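Bacteriocin (Brevibacillus sp. SKDU10, PDB 6LWZ) is a defensin-like antimicrobial peptide, laterosporulin10, which its producer probably uses to kill or inhibit competing bacteria. Local coordinates at residues P7-R12 against A34-Q39; K26-V31 against C43-G48. All coordinates share one frame; numbering follows the deposited sequence.

Contact 1: residues P7-R12 against A34-Q39; sequences PDAIDR and ACMNGQ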
loop_
_atom_site.group_PDB
_atom_site.type_symbol
_atom_site.label_atom_id
_atom_site.label_comp_id
_atom_site.label_asym_id
_atom_site.label_seq_id
_atom_site.Cartn_x
_atom_site.Cartn_y
_atom_site.Cartn_z
ATOM N N PRO A 7 6.046 4.723 15.233
ATOM C CA PRO A 7 6.039 5.248 16.604
ATOM C C PRO A 7 6.351 6.747 16.705
ATOM O O PRO A 7 5.682 7.471 17.448
ATOM C CB PRO A 7 7.131 4.428 17.305
ATOM C CG PRO A 7 7.275 3.188 16.493
ATOM C CD PRO A 7 6.972 3.583 15.083
ATOM N N ASP A 8 7.355 7.198 15.961
ATOM C CA ASP A 8 7.801 8.594 16.013
ATOM C C ASP A 8 7.788 9.274 14.635
ATOM O O ASP A 8 7.293 10.397 14.500
ATOM C CB ASP A 8 9.193 8.697 16.659
ATOM C CG ASP A 8 10.187 7.691 16.099
ATOM O OD1 ASP A 8 9.827 6.942 15.168
ATOM O OD2 ASP A 8 11.335 7.651 16.592
ATOM N N ALA A 9 8.330 8.601 13.623
ATOM C CA ALA A 9 8.342 9.145 12.266
ATOM C C ALA A 9 8.533 8.066 11.205
ATOM O O ALA A 9 9.181 7.045 11.437
ATOM C CB ALA A 9 9.427 10.204 12.139
ATOM N N ILE A 10 7.972 8.313 10.028
ATOM C CA ILE A 10 8.096 7.381 8.913
ATOM C C ILE A 10 9.365 7.728 8.138
ATOM O O ILE A 10 9.732 8.900 8.026
ATOM C CB ILE A 10 6.846 7.387 7.991
ATOM C CG1 ILE A 10 6.845 8.570 7.014
ATOM C CG2 ILE A 10 5.558 7.421 8.806
ATOM C CD1 ILE A 10 7.451 8.259 5.664
ATOM N N ASP A 11 10.033 6.704 7.616
ATOM C CA ASP A 11 11.261 6.887 6.863
ATOM C C ASP A 11 10.934 7.060 5.386
ATOM O O ASP A 11 11.332 8.044 4.775
ATOM C CB ASP A 11 12.203 5.701 7.079
ATOM C CG ASP A 11 13.599 5.944 6.519
ATOM O OD1 ASP A 11 13.973 7.114 6.288
ATOM O OD2 ASP A 11 14.328 4.951 6.307
ATOM N N ARG A 12 10.207 6.102 4.820
ATOM C CA ARG A 12 9.718 6.216 3.443
ATOM C C ARG A 12 8.478 5.352 3.219
ATOM O O ARG A 12 8.059 4.602 4.098
ATOM C CB ARG A 12 10.819 5.867 2.426
ATOM C CG ARG A 12 11.394 4.462 2.557
ATOM C CD ARG A 12 12.865 4.418 2.169
ATOM N NE ARG A 12 13.684 5.253 3.052
ATOM C CZ ARG A 12 14.978 5.523 2.882
ATOM N NH1 ARG A 12 15.656 5.031 1.850
ATOM N NH2 ARG A 12 15.602 6.299 3.760
ATOM N N ALA A 34 7.744 2.313 5.533
ATOM C CA ALA A 34 8.961 1.885 6.198
ATOM C C ALA A 34 9.222 2.901 7.286
ATOM O O ALA A 34 9.392 4.083 7.008
ATOM C CB ALA A 34 10.119 1.827 5.228
ATOM N N CYS A 35 9.201 2.440 8.527
ATOM C CA CYS A 35 9.402 3.308 9.681
ATOM C C CYS A 35 10.884 3.483 9.992
ATOM O O CYS A 35 11.708 2.635 9.640
ATOM C CB CYS A 35 8.691 2.724 10.906
ATOM S SG CYS A 35 6.892 2.622 10.755
ATOM N N MET A 36 11.179 4.505 10.769
ATOM C CA MET A 36 12.506 4.688 11.283
ATOM C C MET A 36 12.685 3.581 12.326
ATOM O O MET A 36 13.616 2.862 12.256
ATOM C CB MET A 36 12.690 6.059 11.923
ATOM C CG MET A 36 12.529 7.258 11.023
ATOM S SD MET A 36 13.715 7.537 9.728
ATOM C CE MET A 36 15.132 8.072 10.632
ATOM N N ASN A 37 11.749 3.444 13.238
ATOM C CA ASN A 37 11.804 2.464 14.315
ATOM C C ASN A 37 11.835 1.018 13.863
ATOM O O ASN A 37 12.870 0.398 13.860
ATOM C CB ASN A 37 10.686 2.730 15.335
ATOM C CG ASN A 37 11.179 3.545 16.552
ATOM O OD1 ASN A 37 11.319 4.775 16.500
ATOM N ND2 ASN A 37 11.428 2.853 17.663
ATOM N N GLY A 38 10.723 0.475 13.412
ATOM C CA GLY A 38 10.711 -0.899 12.942
ATOM C C GLY A 38 10.911 -0.927 11.435
ATOM O O GLY A 38 11.800 -0.278 10.941
ATOM N N GLN A 39 10.205 -1.764 10.707
ATOM C CA GLN A 39 10.349 -1.675 9.272
ATOM C C GLN A 39 9.007 -1.596 8.616
ATOM O O GLN A 39 8.247 -0.736 8.937
ATOM C CB GLN A 39 11.312 -2.677 8.637
ATOM C CG GLN A 39 12.793 -2.557 9.009
ATOM C CD GLN A 39 13.466 -1.270 8.545
ATOM O OE1 GLN A 39 13.840 -1.152 7.396
ATOM N NE2 GLN A 39 13.624 -0.309 9.438
HETATM O O HOH W 1 13.327 2.485 6.953
#

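Contact 2: residues K26-V31 against C43-G48; sequences KYYKQV and CRTEWG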
loop_
_atom_site.group_PDB
_atom_site.type_symbol
_atom_site.label_atom_id
_atom_site.label_comp_id
_atom_site.label_asym_id
_atom_site.label_seq_id
_atom_site.Cartn_x
_atom_site.Cartn_y
_atom_site.Cartn_z
ATOM N N LYS A 26 -10.062 -3.744 -10.517
ATOM C CA LYS A 26 -9.363 -2.515 -10.860
ATOM C C LYS A 26 -7.901 -2.790 -10.578
ATOM O O LYS A 26 -7.563 -3.578 -9.684
ATOM C CB LYS A 26 -9.820 -1.338 -9.989
ATOM C CG LYS A 26 -11.119 -0.668 -10.418
ATOM C CD LYS A 26 -11.504 0.485 -9.491
ATOM C CE LYS A 26 -12.023 -0.011 -8.152
ATOM N NZ LYS A 26 -12.360 1.104 -7.233
ATOM N N TYR A 27 -7.028 -2.140 -11.332
ATOM C CA TYR A 27 -5.613 -2.168 -11.008
ATOM C C TYR A 27 -5.434 -1.608 -9.609
ATOM O O TYR A 27 -6.162 -0.699 -9.210
ATOM C CB TYR A 27 -4.821 -1.349 -12.019
ATOM C CG TYR A 27 -4.769 -1.999 -13.374
ATOM C CD1 TYR A 27 -4.191 -3.250 -13.531
ATOM C CD2 TYR A 27 -5.299 -1.373 -14.501
ATOM C CE1 TYR A 27 -4.136 -3.867 -14.767
ATOM C CE2 TYR A 27 -5.252 -1.985 -15.748
ATOM C CZ TYR A 27 -4.666 -3.234 -15.875
ATOM O OH TYR A 27 -4.602 -3.869 -17.103
ATOM N N TYR A 28 -4.499 -2.164 -8.847
ATOM C CA TYR A 28 -4.237 -1.659 -7.503
ATOM C C TYR A 28 -2.772 -1.797 -7.090
ATOM O O TYR A 28 -2.019 -2.612 -7.636
ATOM C CB TYR A 28 -5.162 -2.333 -6.466
ATOM C CG TYR A 28 -4.775 -3.755 -6.130
ATOM C CD1 TYR A 28 -4.970 -4.776 -7.047
ATOM C CD2 TYR A 28 -4.207 -4.078 -4.900
ATOM C CE1 TYR A 28 -4.621 -6.080 -6.757
ATOM C CE2 TYR A 28 -3.855 -5.385 -4.597
ATOM C CZ TYR A 28 -4.066 -6.379 -5.532
ATOM O OH TYR A 28 -3.708 -7.675 -5.265
ATOM N N LYS A 29 -2.386 -0.965 -6.128
ATOM C CA LYS A 29 -1.056 -0.998 -5.531
ATOM C C LYS A 29 -1.211 -1.123 -4.032
ATOM O O LYS A 29 -2.031 -0.424 -3.439
ATOM C CB LYS A 29 -0.284 0.284 -5.846
ATOM C CG LYS A 29 -0.151 0.576 -7.328
ATOM C CD LYS A 29 0.540 1.906 -7.577
ATOM C CE LYS A 29 0.395 2.327 -9.027
ATOM N NZ LYS A 29 1.183 3.547 -9.321
ATOM N N GLN A 30 -0.446 -2.024 -3.429
ATOM C CA GLN A 30 -0.372 -2.107 -1.980
ATOM C C GLN A 30 0.699 -1.137 -1.511
ATOM O O GLN A 30 1.819 -1.174 -2.009
ATOM C CB GLN A 30 -0.032 -3.525 -1.522
ATOM C CG GLN A 30 -1.111 -4.559 -1.805
ATOM C CD GLN A 30 -2.329 -4.412 -0.913
ATOM O OE1 GLN A 30 -2.986 -3.367 -0.898
ATOM N NE2 GLN A 30 -2.648 -5.471 -0.175
ATOM N N VAL A 31 0.341 -0.276 -0.561
ATOM C CA VAL A 31 1.234 0.749 -0.044
ATOM C C VAL A 31 1.655 0.385 1.374
ATOM O O VAL A 31 0.815 0.117 2.236
ATOM C CB VAL A 31 0.560 2.141 -0.039
ATOM C CG1 VAL A 31 1.514 3.222 0.467
ATOM C CG2 VAL A 31 0.069 2.498 -1.428
ATOM N N CYS A 43 0.081 -0.036 4.789
ATOM C CA CYS A 43 -0.576 1.268 4.975
ATOM C C CYS A 43 -1.966 1.248 4.356
ATOM O O CYS A 43 -2.910 1.374 5.099
ATOM C CB CYS A 43 0.225 2.393 4.327
ATOM S SG CYS A 43 -0.280 4.059 4.814
ATOM N N ARG A 44 -2.049 1.070 3.048
ATOM C CA ARG A 44 -3.312 1.200 2.338
ATOM C C ARG A 44 -3.218 0.681 0.910
ATOM O O ARG A 44 -2.138 0.375 0.417
ATOM C CB ARG A 44 -3.769 2.672 2.346
ATOM C CG ARG A 44 -2.700 3.665 1.903
ATOM C CD ARG A 44 -3.233 5.076 1.731
ATOM N NE ARG A 44 -3.672 5.329 0.357
ATOM C CZ ARG A 44 -4.926 5.569 -0.030
ATOM N NH1 ARG A 44 -5.935 5.608 0.844
ATOM N NH2 ARG A 44 -5.172 5.783 -1.320
ATOM N N THR A 45 -4.372 0.568 0.263
ATOM C CA THR A 45 -4.468 0.167 -1.133
ATOM C C THR A 45 -4.768 1.403 -1.967
ATOM O O THR A 45 -5.633 2.200 -1.599
ATOM C CB THR A 45 -5.607 -0.858 -1.335
ATOM O OG1 THR A 45 -5.256 -2.103 -0.711
ATOM C CG2 THR A 45 -5.893 -1.092 -2.831
ATOM N N GLU A 46 -4.068 1.540 -3.092
ATOM C CA GLU A 46 -4.259 2.643 -4.036
ATOM C C GLU A 46 -4.901 2.097 -5.309
ATOM O O GLU A 46 -4.373 1.166 -5.908
ATOM C CB GLU A 46 -2.901 3.278 -4.361
ATOM C CG GLU A 46 -2.911 4.334 -5.455
ATOM C CD GLU A 46 -3.686 5.587 -5.085
ATOM O OE1 GLU A 46 -3.967 5.804 -3.882
ATOM O OE2 GLU A 46 -4.007 6.370 -6.005
ATOM N N TRP A 47 -6.025 2.670 -5.729
ATOM C CA TRP A 47 -6.779 2.129 -6.862
ATOM C C TRP A 47 -6.375 2.755 -8.186
ATOM O O TRP A 47 -6.111 3.949 -8.267
ATOM C CB TRP A 47 -8.279 2.319 -6.662
ATOM C CG TRP A 47 -8.834 1.573 -5.499
ATOM C CD1 TRP A 47 -9.408 2.107 -4.386
ATOM C CD2 TRP A 47 -8.869 0.150 -5.326
ATOM N NE1 TRP A 47 -9.794 1.108 -3.528
ATOM C CE2 TRP A 47 -9.478 -0.103 -4.083
ATOM C CE3 TRP A 47 -8.442 -0.934 -6.105
ATOM C CZ2 TRP A 47 -9.672 -1.398 -3.592
ATOM C CZ3 TRP A 47 -8.633 -2.223 -5.617
ATOM C CH2 TRP A 47 -9.241 -2.442 -4.370
ATOM N N GLY A 48 -6.346 1.926 -9.223
ATOM C CA GLY A 48 -6.048 2.362 -10.580
ATOM C C GLY A 48 -7.270 2.258 -11.473
ATOM O O GLY A 48 -8.414 2.333 -11.007
#

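Contact 1: residues P7-R12 against A34-Q39
The carbonyl oxygen of Ala-34 is gripped by two consecutive amides of the facing strand, Asp-11 N at 2.8 Å and Arg-12 N at 3.1 Å from Ala-34 O, both lying in its carbonyl plane. This is a classic beta bulge: Asp-11 and Arg-12 together stand opposite the single residue Ala-34, and the antiparallel register slips by one between the Ile-10/Cys-35 and Arg-12/Ala-34 pairs. Ala-34 N closes the second of these pairs with a bond to Arg-12 O. Asp-11, the first of the two bulge residues, directs its CB toward the opposing segment, and its CG, anti to the backbone N (chi1 -170°), brings the carboxylate beside the thioether of Met-36. The two side chains meet at about a right angle, with Met-36 SD 3.6 Å from Asp-11 CB. Both carboxylate oxygens have further partners. Asp-11 OD1 takes a salt bridge from Arg-12 NH2 at 3.1 Å, which reaches it in the guanidinium plane but from above the carboxylate plane; Asp-11 OD2 accepts from a water that also donates to Cys-35 O, so the carboxylate is linked to the backbone across the contact. Beyond the bulge the strands part into loops, and a weak bond from Met-36 N to Ala-9 O, 3.3 Å long, continues the pairing. Cys-35 directs its CB away from the facing segment, and its SG forms the disulfide with Cys-6, a covalent tie between this strand and the chain just ahead of Pro-7. At the solvent-exposed far end the Pro-7 ring crosses the Asn-37 side chain, Pro-7 CG lying 3.6 Å from Asn-37 CB.

Contact 2: residues K26-V31 against C43-G48
Val-31 and Arg-44 pair at one end of an antiparallel beta hairpin, where Cys-43 and Arg-44 both face Val-31 in a classic beta bulge. Here the packing is close: Val-31 O accepts from Cys-43 N at 2.7 Å and from Arg-44 N at 3.1 Å, while Val-31 N approaches Arg-44 O nearly along the C=O axis. Val-31 CB lies 3.3 Å from Arg-44 O, and Cys-43 is buried with its disulfide to Cys-2. On the face bearing Tyr-28 and Trp-47, Thr-45 OG1 donates to Gln-30 OE1 at 2.6 Å. Tyr-28 CB lies 3.6 Å from Trp-47 CZ3, and the rings of both residues meet His-21 edge-to-face. The face shared by Val-31 and Arg-44 grows looser at the next pair, where the exposed Lys-29 and Glu-46 side chains touch at CB and their ends lead away from the partner; Arg-44 NH2 bridges along its own strand to Glu-46 OE1. Toward Gly-48 opposite faces of the indole are met, one by Thr-45 CG2 over the six-membered ring, the other by Lys-26 NZ. The lysine chain, bent at chi3 (-74°), sets NZ 4.1 Å from the centroid of the Trp-47 five-membered ring, a cation-pi contact 15° off the ring normal.

Overall arrangement
From the N terminus, Cys-2 and Cys-6 come before the sheet and are disulfide-bonded to Cys-43 and Cys-35. The chain then enters strand 10-20 through 7-12, turns, and returns along strand 26-35; contact 1 closes this first hairpin at its open end, far from the turn. Residues 26-31 begin the middle strand and 34-39 leave it, after which strand 40-48 returns so that 43-48 closes the second hairpin in contact 2. The two closures cross along the sequence, their segments alternating, and their centres lie about 21 Å apart. Through the shared middle strand, they join all three strands into one antiparallel, defensin-like sheet.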